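Local coordinates for protein Nrps/pks (Streptomyces albus, PDB 4OPF) that probably serves as a ketosynthase-family domain of the "AT-less" type I polyketide synthase for oxazolomycin, perhaps passing on acyl chains rather than extending them, at residues E86-F90 with R423-R428; P79-L84 with A185-L189; G55-L59 with P223-V227; V111-R116 with Q136-A140. All blocks are in the same frame, centred on the assembly; numbering follows the deposited sequence.

Interaction 1: E86-F90 with R423-R428; sequences EETLF and RPRLAR
F90 and R423 both set CG anti to their own carbonyl carbon (chi1 -61° and -70°), and R423 then runs extended from CG to NE. This lays its guanidinium flat on one face of the F90 ring. The planes are 20° apart and the centres 4.0 Å from each other. The stack is offset, with R423 CZ closest to F90 CD2 at 3.4 Å, which makes an off-centre cation-pi contact. R423 CD adds a CH-pi contact over the same face. One water accepts from R423 NE and donates to F90 O, and it lies in the guanidinium plane. The opposite ring face meets E86 O.

At the ring edge comes R428 NH2, which forms a salt bridge with E86 OE1 at 2.7 Å. It reaches that oxygen from above the carboxylate plane. The second bond, R428 NE to E86 OE2, is weak. E86 OE1 also pairs with R17, so two arginines share one carboxylate. L426 CD1 touches F90 CZ at 3.9 Å, and L89 CD2 meets P424 CG at 3.7 Å.

An extended tail after strand 401-408 thus lies across helix 79-95, consistent with the linkers that wrap back over ketosynthase domains of the thiolase fold.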
loop_
_atom_site.group_PDB
_atom_site.type_symbol
_atom_site.label_atom_id
_atom_site.label_comp_id
_atom_site.label_asym_id
_atom_site.label_seq_id
_atom_site.Cartn_x
_atom_site.Cartn_y
_atom_site.Cartn_z
ATOM N N GLU A 86 -4.354 12.214 18.141
ATOM C CA GLU A 86 -4.003 12.081 19.566
ATOM C C GLU A 86 -3.071 10.928 19.775
ATOM O O GLU A 86 -2.055 11.066 20.448
ATOM C CB GLU A 86 -5.199 11.808 20.491
ATOM C CG GLU A 86 -6.089 12.943 20.764
ATOM C CD GLU A 86 -7.120 12.679 21.878
ATOM O OE1 GLU A 86 -7.184 11.566 22.487
ATOM O OE2 GLU A 86 -7.905 13.627 22.140
ATOM N N GLU A 87 -3.455 9.774 19.285
ATOM C CA GLU A 87 -2.633 8.597 19.569
ATOM C C GLU A 87 -1.273 8.651 18.906
ATOM O O GLU A 87 -0.329 8.087 19.427
ATOM C CB GLU A 87 -3.325 7.330 19.169
ATOM C CG GLU A 87 -4.490 7.028 20.066
ATOM C CD GLU A 87 -4.066 6.791 21.528
ATOM O OE1 GLU A 87 -2.987 6.186 21.839
ATOM O OE2 GLU A 87 -4.839 7.236 22.368
ATOM N N THR A 88 -1.163 9.276 17.734
ATOM C CA THR A 88 0.152 9.432 17.105
ATOM C C THR A 88 0.990 10.364 17.978
ATOM O O THR A 88 2.155 10.054 18.231
ATOM C CB THR A 88 0.034 9.928 15.672
ATOM O OG1 THR A 88 -0.741 8.979 14.917
ATOM C CG2 THR A 88 1.415 10.165 15.058
ATOM N N LEU A 89 0.421 11.481 18.437
ATOM C CA LEU A 89 1.120 12.327 19.372
ATOM C C LEU A 89 1.600 11.524 20.590
ATOM O O LEU A 89 2.749 11.681 21.004
ATOM C CB LEU A 89 0.274 13.492 19.819
ATOM C CG LEU A 89 0.898 14.385 20.885
ATOM C CD1 LEU A 89 2.191 15.064 20.412
ATOM C CD2 LEU A 89 -0.127 15.389 21.300
ATOM N N PHE A 90 0.744 10.673 21.142
ATOM C CA PHE A 90 1.125 9.910 22.300
ATOM C C PHE A 90 2.200 8.872 21.992
ATOM O O PHE A 90 3.032 8.556 22.853
ATOM C CB PHE A 90 -0.088 9.237 22.966
ATOM C CG PHE A 90 -1.153 10.189 23.480
ATOM C CD1 PHE A 90 -0.895 11.508 23.752
ATOM C CD2 PHE A 90 -2.440 9.733 23.654
ATOM C CE1 PHE A 90 -1.900 12.368 24.198
ATOM C CE2 PHE A 90 -3.457 10.587 24.111
ATOM C CZ PHE A 90 -3.181 11.898 24.384
ATOM N N ARG A 423 2.707 12.872 28.291
ATOM C CA ARG A 423 1.636 13.239 27.385
ATOM C C ARG A 423 1.164 14.639 27.730
ATOM O O ARG A 423 0.943 14.922 28.860
ATOM C CB ARG A 423 0.468 12.294 27.571
ATOM C CG ARG A 423 0.713 10.891 27.095
ATOM C CD ARG A 423 -0.417 10.001 27.596
ATOM N NE ARG A 423 -0.444 8.805 26.805
ATOM C CZ ARG A 423 -1.523 8.087 26.499
ATOM N NH1 ARG A 423 -2.752 8.457 26.938
ATOM N NH2 ARG A 423 -1.356 6.983 25.724
ATOM N N PRO A 424 1.016 15.524 26.766
ATOM C CA PRO A 424 0.392 16.794 27.175
ATOM C C PRO A 424 -1.027 16.606 27.687
ATOM O O PRO A 424 -1.695 15.632 27.329
ATOM C CB PRO A 424 0.368 17.607 25.893
ATOM C CG PRO A 424 0.376 16.597 24.813
ATOM C CD PRO A 424 1.182 15.423 25.308
ATOM N N ARG A 425 -1.467 17.500 28.562
ATOM C CA ARG A 425 -2.851 17.477 29.047
ATOM C C ARG A 425 -3.726 18.140 27.988
ATOM O O ARG A 425 -3.633 19.347 27.763
ATOM C CB ARG A 425 -3.012 18.247 30.369
ATOM C CG ARG A 425 -2.177 17.732 31.538
ATOM C CD ARG A 425 -2.066 18.790 32.641
ATOM N NE ARG A 425 -0.750 18.776 33.291
ATOM C CZ ARG A 425 -0.520 18.600 34.594
ATOM N NH1 ARG A 425 0.734 18.604 35.031
ATOM N NH2 ARG A 425 -1.515 18.430 35.466
ATOM N N LEU A 426 -4.568 17.346 27.340
ATOM C CA LEU A 426 -5.465 17.852 26.317
ATOM C C LEU A 426 -6.783 18.293 26.970
ATOM O O LEU A 426 -7.233 17.702 27.924
ATOM C CB LEU A 426 -5.703 16.763 25.283
ATOM C CG LEU A 426 -4.492 16.262 24.516
ATOM C CD1 LEU A 426 -4.950 15.215 23.530
ATOM C CD2 LEU A 426 -3.790 17.387 23.777
ATOM N N ALA A 427 -7.385 19.355 26.467
ATOM C CA ALA A 427 -8.627 19.871 27.054
ATOM C C ALA A 427 -9.799 19.422 26.198
ATOM O O ALA A 427 -10.181 20.130 25.264
ATOM C CB ALA A 427 -8.592 21.396 27.155
ATOM N N ARG A 428 -10.364 18.259 26.529
ATOM C CA ARG A 428 -11.386 17.623 25.698
ATOM C C ARG A 428 -12.838 18.097 25.826
ATOM O O ARG A 428 -13.359 18.270 26.929
ATOM C CB ARG A 428 -11.363 16.133 25.944
ATOM C CG ARG A 428 -10.193 15.470 25.241
ATOM C CD ARG A 428 -9.529 14.490 26.176
ATOM N NE ARG A 428 -8.731 13.547 25.416
ATOM C CZ ARG A 428 -7.626 12.976 25.868
ATOM N NH1 ARG A 428 -7.156 13.278 27.069
ATOM N NH2 ARG A 428 -6.976 12.109 25.108
HETATM O O HOH W 1 -3.886 6.288 25.128
HETATM O O HOH W 2 2.412 7.986 25.508
#

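Interaction 2: P79-L84 with A185-L189; sequences PQALLL and AGVTL
P79 opens the contact at the start of helix 79-95, where its CB touches L189 CD1 at 3.9 Å. Q80 follows and carries the polar part. Its chain is extended beyond CG and slides past L189 in the opposite direction, with Q80 CG 3.8 Å from L189 CB. At its end, Q80 OE1 accepts the backbone N-H of L189 at 3.0 Å. The bond is fairly straight (161° at the hydrogen), and the donor is tilted 19° from the carbonyl plane. A water donates to Q80 OE1 and to V187 O, joining the two oxygens. On the other side of the amide, Q80 NE2 is bound to R114 O.

L83 comes one turn later. Its CG is anti to the backbone N, which brings L83 CD2 to 4.0 Å from L189 CD2. L84 closes the row and uses both methyls. L84 CD2 rests on A185 CB at 3.6 Å, and L84 CD1 on V187 CG1 at 4.0 Å.

Along strand 181-188, A185 and V187 point toward the helix, as L189 does just beyond its end. T188 points away, and its OG1 is bound to P334 O. The axes of the short segments 79-84 and 185-188 approach to 8.7 Å, with their directions 139° apart. The helix forms a layer over the central sheet of the thiolase fold.

The contact is buried and mostly aliphatic, with a single direct hydrogen bond across it. The Q80 amide is held at both ends, oxygen and nitrogen, so a flip would probably place like against like.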
loop_
_atom_site.group_PDB
_atom_site.type_symbol
_atom_site.label_atom_id
_atom_site.label_comp_id
_atom_site.label_asym_id
_atom_site.label_seq_id
_atom_site.Cartn_x
_atom_site.Cartn_y
_atom_site.Cartn_z
ATOM N N PRO A 79 -14.234 11.101 13.080
ATOM C CA PRO A 79 -13.606 11.027 14.403
ATOM C C PRO A 79 -12.445 10.060 14.523
ATOM O O PRO A 79 -11.623 10.226 15.427
ATOM C CB PRO A 79 -14.757 10.628 15.354
ATOM C CG PRO A 79 -15.952 10.363 14.488
ATOM C CD PRO A 79 -15.714 11.016 13.148
ATOM N N GLN A 80 -12.357 9.075 13.628
ATOM C CA GLN A 80 -11.185 8.202 13.585
ATOM C C GLN A 80 -9.937 9.021 13.302
ATOM O O GLN A 80 -8.868 8.694 13.802
ATOM C CB GLN A 80 -11.361 7.111 12.527
ATOM C CG GLN A 80 -12.561 6.191 12.751
ATOM C CD GLN A 80 -12.680 5.105 11.682
ATOM O OE1 GLN A 80 -12.703 3.934 12.013
ATOM N NE2 GLN A 80 -12.779 5.496 10.389
ATOM N N ALA A 81 -10.062 10.101 12.518
ATOM C CA ALA A 81 -8.914 10.895 12.188
ATOM C C ALA A 81 -8.448 11.676 13.425
ATOM O O ALA A 81 -7.239 11.778 13.696
ATOM C CB ALA A 81 -9.215 11.826 11.020
ATOM N N LEU A 82 -9.379 12.218 14.181
ATOM C CA LEU A 82 -9.037 12.960 15.385
ATOM C C LEU A 82 -8.391 12.052 16.427
ATOM O O LEU A 82 -7.442 12.438 17.078
ATOM C CB LEU A 82 -10.264 13.591 15.985
ATOM C CG LEU A 82 -10.970 14.561 15.037
ATOM C CD1 LEU A 82 -12.294 15.052 15.579
ATOM C CD2 LEU A 82 -10.071 15.756 14.867
ATOM N N LEU A 83 -8.901 10.836 16.571
ATOM C CA LEU A 83 -8.324 9.896 17.483
ATOM C C LEU A 83 -6.910 9.499 17.087
ATOM O O LEU A 83 -6.060 9.337 17.945
ATOM C CB LEU A 83 -9.203 8.659 17.508
ATOM C CG LEU A 83 -8.875 7.538 18.462
ATOM C CD1 LEU A 83 -8.811 8.034 19.864
ATOM C CD2 LEU A 83 -9.922 6.425 18.343
ATOM N N LEU A 84 -6.672 9.280 15.802
ATOM C CA LEU A 84 -5.329 8.980 15.311
ATOM C C LEU A 84 -4.344 10.114 15.580
ATOM O O LEU A 84 -3.170 9.870 15.856
ATOM C CB LEU A 84 -5.333 8.738 13.815
ATOM C CG LEU A 84 -5.670 7.329 13.418
ATOM C CD1 LEU A 84 -5.706 7.314 11.893
ATOM C CD2 LEU A 84 -4.626 6.311 13.910
ATOM N N ALA A 185 -0.361 2.445 12.076
ATOM C CA ALA A 185 -1.493 2.536 12.951
ATOM C C ALA A 185 -2.609 1.662 12.439
ATOM O O ALA A 185 -2.703 1.371 11.260
ATOM C CB ALA A 185 -2.035 3.959 12.988
ATOM N N GLY A 186 -3.518 1.371 13.339
ATOM C CA GLY A 186 -4.803 0.774 12.993
ATOM C C GLY A 186 -5.844 1.482 13.808
ATOM O O GLY A 186 -5.597 1.818 14.965
ATOM N N VAL A 187 -7.020 1.675 13.230
ATOM C CA VAL A 187 -8.077 2.386 13.912
ATOM C C VAL A 187 -9.446 1.854 13.473
ATOM O O VAL A 187 -9.671 1.564 12.300
ATOM C CB VAL A 187 -8.003 3.925 13.651
ATOM C CG1 VAL A 187 -8.277 4.270 12.188
ATOM C CG2 VAL A 187 -8.961 4.686 14.520
ATOM N N THR A 188 -10.356 1.741 14.439
ATOM C CA THR A 188 -11.778 1.503 14.163
ATOM C C THR A 188 -12.602 2.181 15.201
ATOM O O THR A 188 -12.384 1.980 16.378
ATOM C CB THR A 188 -12.159 0.011 14.247
ATOM O OG1 THR A 188 -11.501 -0.709 13.216
ATOM C CG2 THR A 188 -13.678 -0.186 14.100
ATOM N N LEU A 189 -13.529 3.001 14.755
ATOM C CA LEU A 189 -14.622 3.467 15.570
ATOM C C LEU A 189 -15.911 3.008 14.876
ATOM O O LEU A 189 -15.994 2.991 13.654
ATOM C CB LEU A 189 -14.638 4.984 15.679
ATOM C CG LEU A 189 -13.524 5.564 16.559
ATOM C CD1 LEU A 189 -13.613 7.094 16.573
ATOM C CD2 LEU A 189 -13.615 5.051 17.990
HETATM O O HOH W 3 -11.610 1.854 10.581
#

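Interaction 3: G55-L59 with P223-V227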
loop_
_atom_site.group_PDB
_atom_site.type_symbol
_atom_site.label_atom_id
_atom_site.label_comp_id
_atom_site.label_asym_id
_atom_site.label_seq_id
_atom_site.Cartn_x
_atom_site.Cartn_y
_atom_site.Cartn_z
ATOM N N GLY A 55 -18.474 -3.006 23.348
ATOM C CA GLY A 55 -16.994 -2.939 22.991
ATOM C C GLY A 55 -16.482 -1.543 22.526
ATOM O O GLY A 55 -15.824 -1.406 21.476
ATOM N N LEU A 56 -16.812 -0.505 23.292
ATOM C CA LEU A 56 -16.595 0.865 22.891
ATOM C C LEU A 56 -15.487 1.489 23.697
ATOM O O LEU A 56 -15.212 1.047 24.824
ATOM C CB LEU A 56 -17.848 1.680 23.075
ATOM C CG LEU A 56 -19.056 1.163 22.314
ATOM C CD1 LEU A 56 -20.200 2.164 22.447
ATOM C CD2 LEU A 56 -18.759 0.905 20.860
ATOM N N LEU A 57 -14.816 2.471 23.065
ATOM C CA LEU A 57 -13.847 3.300 23.732
ATOM C C LEU A 57 -14.740 4.285 24.470
ATOM O O LEU A 57 -15.841 4.565 24.021
ATOM C CB LEU A 57 -12.940 4.035 22.731
ATOM C CG LEU A 57 -12.193 3.126 21.774
ATOM C CD1 LEU A 57 -11.268 3.908 20.867
ATOM C CD2 LEU A 57 -11.436 2.113 22.588
ATOM N N ASP A 58 -14.290 4.803 25.596
ATOM C CA ASP A 58 -15.096 5.811 26.285
ATOM C C ASP A 58 -14.446 7.136 25.961
ATOM O O ASP A 58 -13.678 7.673 26.745
ATOM C CB ASP A 58 -15.207 5.526 27.800
ATOM C CG ASP A 58 -16.192 4.365 28.122
ATOM O OD1 ASP A 58 -17.289 4.297 27.509
ATOM O OD2 ASP A 58 -15.867 3.511 28.989
ATOM N N LEU A 59 -14.703 7.610 24.754
ATOM C CA LEU A 59 -14.116 8.858 24.289
ATOM C C LEU A 59 -14.775 10.016 25.007
ATOM O O LEU A 59 -15.985 10.061 25.101
ATOM C CB LEU A 59 -14.344 9.044 22.793
ATOM C CG LEU A 59 -13.589 8.096 21.899
ATOM C CD1 LEU A 59 -13.703 8.591 20.483
ATOM C CD2 LEU A 59 -12.145 8.010 22.369
ATOM N N PRO A 223 -18.378 -6.809 17.644
ATOM C CA PRO A 223 -17.570 -5.742 17.060
ATOM C C PRO A 223 -17.154 -4.762 18.148
ATOM O O PRO A 223 -17.897 -4.536 19.117
ATOM C CB PRO A 223 -18.509 -5.083 16.042
ATOM C CG PRO A 223 -19.532 -6.133 15.726
ATOM C CD PRO A 223 -19.733 -6.852 17.053
ATOM N N ALA A 224 -15.930 -4.264 18.003
ATOM C CA ALA A 224 -15.310 -3.413 18.976
ATOM C C ALA A 224 -14.539 -2.258 18.302
ATOM O O ALA A 224 -14.249 -2.280 17.118
ATOM C CB ALA A 224 -14.347 -4.222 19.805
ATOM N N GLU A 225 -14.156 -1.307 19.114
ATOM C CA GLU A 225 -13.416 -0.147 18.693
ATOM C C GLU A 225 -12.011 -0.350 19.164
ATOM O O GLU A 225 -11.736 -1.202 20.010
ATOM C CB GLU A 225 -14.033 1.100 19.285
ATOM C CG GLU A 225 -15.413 1.324 18.735
ATOM C CD GLU A 225 -16.018 2.644 19.188
ATOM O OE1 GLU A 225 -15.798 3.068 20.365
ATOM O OE2 GLU A 225 -16.732 3.250 18.351
ATOM N N GLY A 226 -11.109 0.412 18.576
ATOM C CA GLY A 226 -9.736 0.432 19.026
ATOM C C GLY A 226 -8.847 1.300 18.156
ATOM O O GLY A 226 -9.183 1.623 17.009
ATOM N N VAL A 227 -7.701 1.655 18.717
ATOM C CA VAL A 227 -6.645 2.364 18.000
ATOM C C VAL A 227 -5.286 2.026 18.599
ATOM O O VAL A 227 -5.109 1.889 19.819
ATOM C CB VAL A 227 -6.901 3.902 18.004
ATOM C CG1 VAL A 227 -6.995 4.432 19.410
ATOM C CG2 VAL A 227 -5.844 4.701 17.227
HETATM O O HOH W 4 -16.861 5.255 21.365
#
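E225 grips the loop 55-59 twice, once by its backbone and once by its carboxylate. It stands just before strand 226-234, which belongs to the central sheet of the N-terminal half of this thiolase-fold ketosynthase. E225 N donates to G55 O at 2.9 Å, nearly along the C=O axis. The side chain is extended beyond CG, and E225 OE1 accepts L57 N at 2.9 Å through its anti lone pair. That bond is straight, 165° at the hydrogen. A water donates to E225 OE1 at 2.6 Å and also to L57 O, so OE1 accepts two bonds, from L57 N and from the water.

Two leucines pack beside the acid. L56 CD2 lies 3.7 Å from E225 CD, and L57 CG lies 3.7 Å from E225 CB.

Farther out, the other carboxylate oxygen, E225 OE2, accepts L190 N, which fixes the rotation of the group. L57 also touches L83 of helix 79-95, and G226 is held by T188 of the neighbouring strand. An alanine in place of E225 would take away the carboxylate and would probably leave L57 N and L190 N without this acceptor and the loop less firmly tied to the strand. The chain just before G55 is not modelled, so the traced chain resumes at the contact. There, A224 CA makes a CA-H...O contact with G55 O at 3.2 Å.

Interaction 4: V111-R116 with Q136-A140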
loop_
_atom_site.group_PDB
_atom_site.type_symbol
_atom_site.label_atom_id
_atom_site.label_comp_id
_atom_site.label_asym_id
_atom_site.label_seq_id
_atom_site.Cartn_x
_atom_site.Cartn_y
_atom_site.Cartn_z
ATOM N N VAL A 111 -1.561 3.495 7.510
ATOM C CA VAL A 111 -2.707 3.329 8.384
ATOM C C VAL A 111 -3.628 2.253 7.914
ATOM O O VAL A 111 -3.974 2.215 6.744
ATOM C CB VAL A 111 -3.543 4.629 8.446
ATOM C CG1 VAL A 111 -4.805 4.492 9.286
ATOM C CG2 VAL A 111 -2.682 5.743 9.000
ATOM N N GLY A 112 -4.024 1.368 8.828
ATOM C CA GLY A 112 -5.067 0.409 8.535
ATOM C C GLY A 112 -6.370 0.941 9.079
ATOM O O GLY A 112 -6.505 1.196 10.257
ATOM N N GLY A 113 -7.338 1.117 8.223
ATOM C CA GLY A 113 -8.560 1.707 8.649
ATOM C C GLY A 113 -9.518 1.929 7.504
ATOM O O GLY A 113 -9.143 1.917 6.334
ATOM N N ARG A 114 -10.778 2.078 7.860
ATOM C CA ARG A 114 -11.842 2.191 6.882
ATOM C C ARG A 114 -12.329 3.619 6.904
ATOM O O ARG A 114 -12.800 4.109 7.909
ATOM C CB ARG A 114 -13.014 1.243 7.230
ATOM C CG ARG A 114 -14.210 1.346 6.262
ATOM C CD ARG A 114 -15.123 0.117 6.320
ATOM N NE ARG A 114 -14.405 -1.104 5.851
ATOM C CZ ARG A 114 -13.943 -2.103 6.625
ATOM N NH1 ARG A 114 -14.086 -2.093 7.960
ATOM N NH2 ARG A 114 -13.300 -3.135 6.060
ATOM N N SER A 115 -12.199 4.254 5.771
ATOM C CA SER A 115 -12.511 5.630 5.575
ATOM C C SER A 115 -13.998 5.724 5.406
ATOM O O SER A 115 -14.621 4.802 4.899
ATOM C CB SER A 115 -11.841 6.087 4.286
ATOM O OG SER A 115 -10.459 5.686 4.304
ATOM N N ARG A 116 -14.572 6.822 5.839
ATOM C CA ARG A 116 -16.016 7.030 5.675
ATOM C C ARG A 116 -16.268 8.175 4.710
ATOM O O ARG A 116 -15.540 8.293 3.718
ATOM C CB ARG A 116 -16.714 7.207 7.039
ATOM C CG ARG A 116 -16.264 8.371 7.908
ATOM C CD ARG A 116 -16.856 9.733 7.508
ATOM N NE ARG A 116 -17.355 10.471 8.686
ATOM C CZ ARG A 116 -17.433 11.802 8.814
ATOM N NH1 ARG A 116 -17.898 12.323 9.945
ATOM N NH2 ARG A 116 -17.040 12.626 7.848
ATOM N N GLN A 136 -10.251 9.760 0.978
ATOM C CA GLN A 136 -10.001 8.294 1.143
ATOM C C GLN A 136 -8.628 7.945 1.684
ATOM O O GLN A 136 -8.411 6.817 2.205
ATOM C CB GLN A 136 -10.258 7.503 -0.143
ATOM C CG GLN A 136 -11.735 7.416 -0.514
ATOM C CD GLN A 136 -12.537 8.617 -0.028
ATOM O OE1 GLN A 136 -13.019 8.634 1.116
ATOM N NE2 GLN A 136 -12.662 9.641 -0.877
ATOM N N ASN A 137 -7.693 8.886 1.547
ATOM C CA ASN A 137 -6.375 8.711 2.129
ATOM C C ASN A 137 -6.262 9.575 3.356
ATOM O O ASN A 137 -5.170 9.587 3.944
ATOM C CB ASN A 137 -5.301 9.095 1.087
ATOM C CG ASN A 137 -4.004 8.353 1.280
ATOM O OD1 ASN A 137 -3.969 7.082 1.310
ATOM N ND2 ASN A 137 -2.883 9.131 1.354
ATOM N N TYR A 138 -7.363 10.292 3.732
ATOM C CA TYR A 138 -7.297 11.346 4.755
ATOM C C TYR A 138 -6.780 10.804 6.098
ATOM O O TYR A 138 -6.124 11.518 6.823
ATOM C CB TYR A 138 -8.653 12.077 4.951
ATOM C CG TYR A 138 -9.733 11.154 5.501
ATOM C CD1 TYR A 138 -9.843 10.903 6.863
ATOM C CD2 TYR A 138 -10.628 10.531 4.663
ATOM C CE1 TYR A 138 -10.833 10.074 7.364
ATOM C CE2 TYR A 138 -11.604 9.666 5.156
ATOM C CZ TYR A 138 -11.685 9.428 6.510
ATOM O OH TYR A 138 -12.663 8.585 7.002
ATOM N N LEU A 139 -7.040 9.528 6.434
ATOM C CA LEU A 139 -6.595 9.013 7.709
ATOM C C LEU A 139 -5.065 9.112 7.836
ATOM O O LEU A 139 -4.580 9.444 8.941
ATOM C CB LEU A 139 -7.044 7.547 7.954
ATOM C CG LEU A 139 -8.548 7.354 8.190
ATOM C CD1 LEU A 139 -8.800 5.882 8.286
ATOM C CD2 LEU A 139 -9.006 7.999 9.493
ATOM N N ALA A 140 -4.339 8.778 6.758
ATOM C CA ALA A 140 -2.887 8.916 6.739
ATOM C C ALA A 140 -2.490 10.387 6.470
ATOM O O ALA A 140 -1.604 10.949 7.133
ATOM C CB ALA A 140 -2.284 7.992 5.693
HETATM O O HOH W 5 -8.653 7.493 4.848
#
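A direct hydrogen bond joins R116 N to Y138 OH, at 2.8 Å and nearly straight (167°). The donor lies at the edge of the Y138 ring, in its plane. Y138 OH is also bonded to D78 OD2, so the hydroxyl has two partners. A phenylalanine at Y138 would lack the hydroxyl and would probably leave both R116 N and the D78 carboxylate without this mate.

A water forms the second polar link. It is 2.6 Å from S115 OG and accepts L139 N at 3.0 Å. It sits over the centre of one face of the Y138 ring. Y138 CG lies between the backbone N and the carbonyl carbon (chi1 65°), and the ring reaches S115, with CE2 3.7 Å from S115 CB.

These bonds fasten the chain leaving strand 107-112 to the start of helix 138-147, a helix that packs on the central sheet of the thiolase fold. The start of the second segment also lies at the dimer interface: Q136 and N137 touch D157 of the second subunit.

The apolar contacts lie nearer the sheet. V111 crosses L139 at about a right angle, with V111 CG1 4.0 Å from L139 CB. Its other methyl, V111 CG2, is 4.0 Å from A140 CB. L139 CD1 lies 4.1 Å from G113 C.

From the N terminus, 55-59 comes first; interaction 3 closes the loop that starts there at 223-227. Interaction 2 starts at 79-84 and closes at 185-189, inside that loop. Interaction 1 starts at 86-90 on the same helix but closes only at 423-428, so it crosses interactions 2 and 3. Interaction 4, from 111-116 to 136-140, is the shortest closure and is nested within the other three. Interactions 2, 3 and 4 meet on adjacent strands of one sheet: A185 O to G112 N and T188 N to G226 O are probable hydrogen bonds. E87 packs on V227 between interactions 1 and 3. Helix 79-95 thus links the sheet to the C-terminal tail.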